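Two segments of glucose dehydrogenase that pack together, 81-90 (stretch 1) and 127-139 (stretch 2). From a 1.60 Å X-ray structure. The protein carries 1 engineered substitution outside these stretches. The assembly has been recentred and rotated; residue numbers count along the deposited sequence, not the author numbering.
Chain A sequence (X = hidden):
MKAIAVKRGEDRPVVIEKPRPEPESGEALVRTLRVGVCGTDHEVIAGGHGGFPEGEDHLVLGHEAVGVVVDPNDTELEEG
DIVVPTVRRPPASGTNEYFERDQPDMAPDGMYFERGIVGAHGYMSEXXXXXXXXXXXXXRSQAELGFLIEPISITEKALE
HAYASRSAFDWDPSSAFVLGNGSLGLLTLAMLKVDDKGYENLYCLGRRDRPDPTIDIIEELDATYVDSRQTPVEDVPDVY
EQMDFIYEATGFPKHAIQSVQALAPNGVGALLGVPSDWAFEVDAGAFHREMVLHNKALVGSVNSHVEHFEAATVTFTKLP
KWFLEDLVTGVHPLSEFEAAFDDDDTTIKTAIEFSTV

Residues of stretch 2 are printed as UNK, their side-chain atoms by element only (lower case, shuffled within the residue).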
# COMPACT_ATOMS: atom_id res chain seq x y z
N ASP A 81 -1.62 -39.08 -8.20
CA ASP A 81 -1.76 -37.84 -7.44
C ASP A 81 -2.52 -36.80 -8.27
O ASP A 81 -2.31 -36.70 -9.49
CB ASP A 81 -0.44 -37.20 -7.10
CG ASP A 81 0.30 -37.92 -6.01
OD1 ASP A 81 -0.28 -38.88 -5.44
OD2 ASP A 81 1.45 -37.55 -5.68
N ILE A 82 -3.41 -36.07 -7.61
CA ILE A 82 -4.12 -34.96 -8.25
C ILE A 82 -3.32 -33.70 -7.98
O ILE A 82 -3.04 -33.34 -6.81
CB ILE A 82 -5.58 -34.81 -7.71
CG1 ILE A 82 -6.37 -36.10 -7.82
CG2 ILE A 82 -6.32 -33.71 -8.46
CD1 ILE A 82 -6.31 -36.75 -9.18
N VAL A 83 -2.95 -33.00 -9.05
CA VAL A 83 -2.11 -31.83 -8.97
C VAL A 83 -2.62 -30.64 -9.76
O VAL A 83 -3.30 -30.81 -10.78
CB VAL A 83 -0.66 -32.17 -9.45
CG1 VAL A 83 0.02 -33.16 -8.51
CG2 VAL A 83 -0.66 -32.74 -10.87
N VAL A 84 -2.31 -29.45 -9.26
CA VAL A 84 -2.52 -28.19 -9.94
C VAL A 84 -1.15 -27.55 -10.15
O VAL A 84 -0.40 -27.33 -9.20
CB VAL A 84 -3.41 -27.26 -9.07
CG1 VAL A 84 -3.47 -25.90 -9.66
CG2 VAL A 84 -4.81 -27.86 -8.92
N PRO A 85 -0.82 -27.18 -11.38
CA PRO A 85 0.45 -26.49 -11.64
C PRO A 85 0.38 -25.00 -11.37
O PRO A 85 -0.64 -24.34 -11.67
CB PRO A 85 0.65 -26.72 -13.17
CG PRO A 85 -0.75 -26.76 -13.70
CD PRO A 85 -1.60 -27.42 -12.62
N THR A 86 1.49 -24.43 -10.90
CA THR A 86 1.62 -22.98 -10.88
C THR A 86 1.86 -22.53 -12.33
O THR A 86 2.05 -23.35 -13.24
CB THR A 86 2.76 -22.49 -9.99
OG1 THR A 86 3.99 -22.97 -10.57
CG2 THR A 86 2.67 -23.06 -8.59
N VAL A 87 1.81 -21.24 -12.52
CA VAL A 87 1.81 -20.64 -13.84
C VAL A 87 3.18 -20.16 -14.31
O VAL A 87 3.50 -20.27 -15.49
CB VAL A 87 0.80 -19.48 -13.86
CG1 VAL A 87 0.74 -18.84 -15.24
CG2 VAL A 87 -0.61 -20.00 -13.49
N ARG A 88 4.02 -19.64 -13.40
CA ARG A 88 5.25 -19.03 -13.86
C ARG A 88 6.39 -20.00 -13.96
O ARG A 88 6.58 -20.87 -13.12
CB ARG A 88 5.63 -17.84 -12.99
CG ARG A 88 4.80 -16.63 -13.25
CD ARG A 88 5.17 -15.38 -12.50
NE ARG A 88 4.33 -14.25 -12.91
CZ ARG A 88 4.56 -12.99 -12.57
NH1 ARG A 88 5.59 -12.69 -11.79
NH2 ARG A 88 3.78 -12.02 -13.04
N ARG A 89 7.15 -19.82 -15.03
CA ARG A 89 8.35 -20.62 -15.31
C ARG A 89 9.47 -19.67 -15.70
O ARG A 89 9.23 -18.55 -16.17
CB ARG A 89 8.08 -21.62 -16.43
CG ARG A 89 6.99 -22.62 -16.10
CD ARG A 89 7.37 -23.68 -15.08
NE ARG A 89 6.29 -24.62 -14.87
CZ ARG A 89 5.26 -24.41 -14.03
NH1 ARG A 89 5.19 -23.33 -13.30
NH2 ARG A 89 4.32 -25.31 -13.94
N PRO A 90 10.71 -20.12 -15.52
CA PRO A 90 11.85 -19.26 -15.85
C PRO A 90 11.88 -18.87 -17.31
O PRO A 90 11.46 -19.67 -18.17
CB PRO A 90 13.07 -20.13 -15.49
CG PRO A 90 12.60 -21.31 -14.82
CD PRO A 90 11.11 -21.40 -14.94
N UNK A 127 -1.94 -33.88 -22.25
CA UNK A 127 -0.86 -34.10 -21.29
C UNK A 127 0.01 -32.86 -21.20
O UNK A 127 0.11 -32.07 -22.14
c UNK A 127 -0.68 -36.59 -21.73
c UNK A 127 -2.10 -38.11 -22.92
c UNK A 127 -1.40 -38.64 -20.69
c UNK A 127 -0.70 -37.45 -20.63
c UNK A 127 -1.39 -36.93 -22.87
c UNK A 127 0.04 -35.28 -21.67
c UNK A 127 -2.10 -38.97 -21.85
N UNK A 128 0.63 -32.68 -20.04
CA UNK A 128 1.66 -31.67 -19.87
C UNK A 128 2.71 -32.15 -18.85
O UNK A 128 2.44 -33.08 -18.08
c UNK A 128 0.50 -29.86 -15.74
c UNK A 128 0.39 -30.23 -18.14
c UNK A 128 -0.83 -30.12 -15.62
c UNK A 128 1.12 -29.92 -17.00
c UNK A 128 1.07 -30.29 -19.49
c UNK A 128 -1.60 -30.43 -16.77
c UNK A 128 -0.97 -30.50 -18.02
N UNK A 129 3.87 -31.51 -18.88
CA UNK A 129 4.86 -31.71 -17.86
C UNK A 129 5.00 -30.50 -16.99
O UNK A 129 4.66 -29.39 -17.38
o UNK A 129 6.61 -30.98 -19.40
c UNK A 129 6.22 -32.03 -18.49
c UNK A 129 6.10 -33.32 -19.33
N UNK A 130 5.59 -30.69 -15.81
CA UNK A 130 6.04 -29.56 -14.99
C UNK A 130 7.00 -30.04 -13.93
O UNK A 130 6.90 -31.19 -13.49
c UNK A 130 4.87 -28.84 -14.26
o UNK A 130 4.19 -27.93 -15.14
N UNK A 131 7.93 -29.17 -13.52
CA UNK A 131 8.78 -29.46 -12.36
C UNK A 131 7.88 -29.85 -11.18
O UNK A 131 6.82 -29.24 -10.96
c UNK A 131 8.22 -27.84 -14.07
c UNK A 131 9.57 -27.50 -13.48
c UNK A 131 9.49 -28.13 -12.11
N UNK A 132 8.28 -30.84 -10.40
CA UNK A 132 7.51 -31.17 -9.20
C UNK A 132 7.36 -30.00 -8.24
O UNK A 132 6.34 -29.88 -7.55
c UNK A 132 9.99 -33.37 -7.14
o UNK A 132 11.21 -33.67 -7.25
o UNK A 132 9.20 -34.01 -6.43
c UNK A 132 8.06 -32.38 -8.47
c UNK A 132 9.46 -32.18 -7.94
N UNK A 133 8.32 -29.09 -8.21
CA UNK A 133 8.26 -27.95 -7.32
C UNK A 133 7.14 -26.97 -7.66
O UNK A 133 6.76 -26.17 -6.84
n UNK A 133 13.10 -24.42 -7.64
c UNK A 133 11.67 -24.89 -7.69
c UNK A 133 9.60 -27.21 -7.30
c UNK A 133 9.97 -26.53 -8.60
c UNK A 133 11.45 -26.09 -8.60
N UNK A 134 6.63 -27.06 -8.89
CA UNK A 134 5.52 -26.23 -9.38
C UNK A 134 4.24 -27.02 -9.56
O UNK A 134 3.28 -26.50 -10.15
c UNK A 134 9.49 -23.20 -10.33
c UNK A 134 7.36 -23.85 -9.51
c UNK A 134 7.15 -24.68 -10.59
o UNK A 134 10.67 -22.44 -10.16
c UNK A 134 8.51 -23.10 -9.39
c UNK A 134 9.31 -24.03 -11.41
c UNK A 134 8.16 -24.79 -11.53
c UNK A 134 5.89 -25.52 -10.69
N UNK A 135 4.20 -28.25 -9.05
CA UNK A 135 2.98 -29.05 -9.03
C UNK A 135 2.52 -29.09 -7.58
O UNK A 135 3.27 -29.56 -6.71
c UNK A 135 2.16 -30.04 -11.84
c UNK A 135 3.89 -31.85 -11.58
c UNK A 135 3.42 -30.51 -11.08
c UNK A 135 3.20 -30.47 -9.56
N UNK A 136 1.30 -28.64 -7.34
CA UNK A 136 0.76 -28.63 -6.00
C UNK A 136 -0.26 -29.75 -5.86
O UNK A 136 -1.29 -29.76 -6.53
c UNK A 136 1.09 -26.13 -5.92
c UNK A 136 0.10 -27.27 -5.68
c UNK A 136 -0.44 -27.27 -4.25
N UNK A 137 0.01 -30.71 -4.99
CA UNK A 137 -0.97 -31.74 -4.72
C UNK A 137 -2.16 -31.12 -4.03
O UNK A 137 -2.01 -30.25 -3.16
c UNK A 137 -0.36 -32.81 -3.81
c UNK A 137 1.57 -34.51 -3.60
c UNK A 137 3.50 -34.01 -2.15
c UNK A 137 0.68 -33.68 -4.54
n UNK A 137 2.52 -33.63 -2.96
n UNK A 137 4.29 -33.08 -1.64
n UNK A 137 3.67 -35.28 -1.83
N UNK A 138 -3.35 -31.56 -4.44
CA UNK A 138 -4.59 -31.09 -3.83
C UNK A 138 -5.39 -32.32 -3.42
O UNK A 138 -5.21 -33.43 -3.95
c UNK A 138 -6.96 -30.14 -6.80
c UNK A 138 -5.40 -30.17 -4.79
c UNK A 138 -5.94 -30.95 -5.99
c UNK A 138 -4.58 -28.99 -5.24
N UNK A 139 -6.36 -32.12 -2.53
CA UNK A 139 -7.23 -33.25 -2.18
C UNK A 139 -7.90 -33.91 -3.39
O UNK A 139 -8.33 -33.23 -4.35
c UNK A 139 -7.55 -31.45 -0.65
c UNK A 139 -8.25 -32.62 -1.23
c UNK A 139 -6.72 -30.88 -1.82

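Position 127 carries one carbon and then a ring of six carbons, and stays out of reach of stretch 1: Phe127. Position 128 repeats that composition, but here a ring carbon lies 3.9 Å from Pro85 CG, an apolar contact: Phe128. At 129 one carbon carries an oxygen and a carbon, the branched pattern of Thr129, which makes no contact.

Position 130 has one carbon and one oxygen. That oxygen sits 2.9 Å from Arg89 NH2, near the guanidinium plane, and accepts its hydrogen bond; this is Ser130, whose OG donates to the backbone O of Thr129 at 2.7 Å. At 131 three carbons close a ring onto the backbone N, which defines Pro131; its CD lies 3.8 Å from Arg89 NE. Position 132 has three carbons, the third bearing two oxygens. This is Glu132, remote from stretch 1. Position 133 has four carbons in a row ending in nitrogen: Lys133, exposed and equally uninvolved.

Position 134 has one carbon and a six-carbon ring bearing an oxygen: Tyr134. Its CB lies 3.2 Å from Thr86 OG1 and covers one face of the Arg89 guanidinium, 3.5 Å from Arg89 NH1. At 135, four carbons fork at the second, giving Leu135; its CD2 meets Pro85 CB at 3.9 Å and Val83 CG2 at 4.0 Å. At 136 one carbon carries two others, one of them 4.4 Å from Thr86 CG2: Val136. Position 137 has three carbons, a nitrogen, then a carbon with two more nitrogens: Arg137, whose CD approaches Asp81 OD2 at 3.7 Å without a salt bridge. Position 138 has four carbons forked at the first, with one longer arm: Ile138; its CD1 packs 3.8 Å from Val84 CG2. Position 139 closes three carbons onto its N, Pro139, and points away.

The contact works by joining an antiparallel ladder to an arginine clasp. Val84 N donates to Val136 O at 2.9 Å. Val136 N returns the bond to Val84 O at 2.8 Å. Ile138 N to Ile82 O (3.0 Å) and Thr86 N to Tyr134 O (2.8 Å) extend the pairing. Proline at 85 fits because it occupies a non-hydrogen-bonded pair with Leu135, where no cross-strand N-H is required. Beyond the ladder, Arg89 binds Thr86 OG1 and Arg88 O within its own stretch while reaching Ser130, so one side chain ties the turn to the neighbouring strand.

Stretch 2 127-139: FFTSPEKYLVRIP
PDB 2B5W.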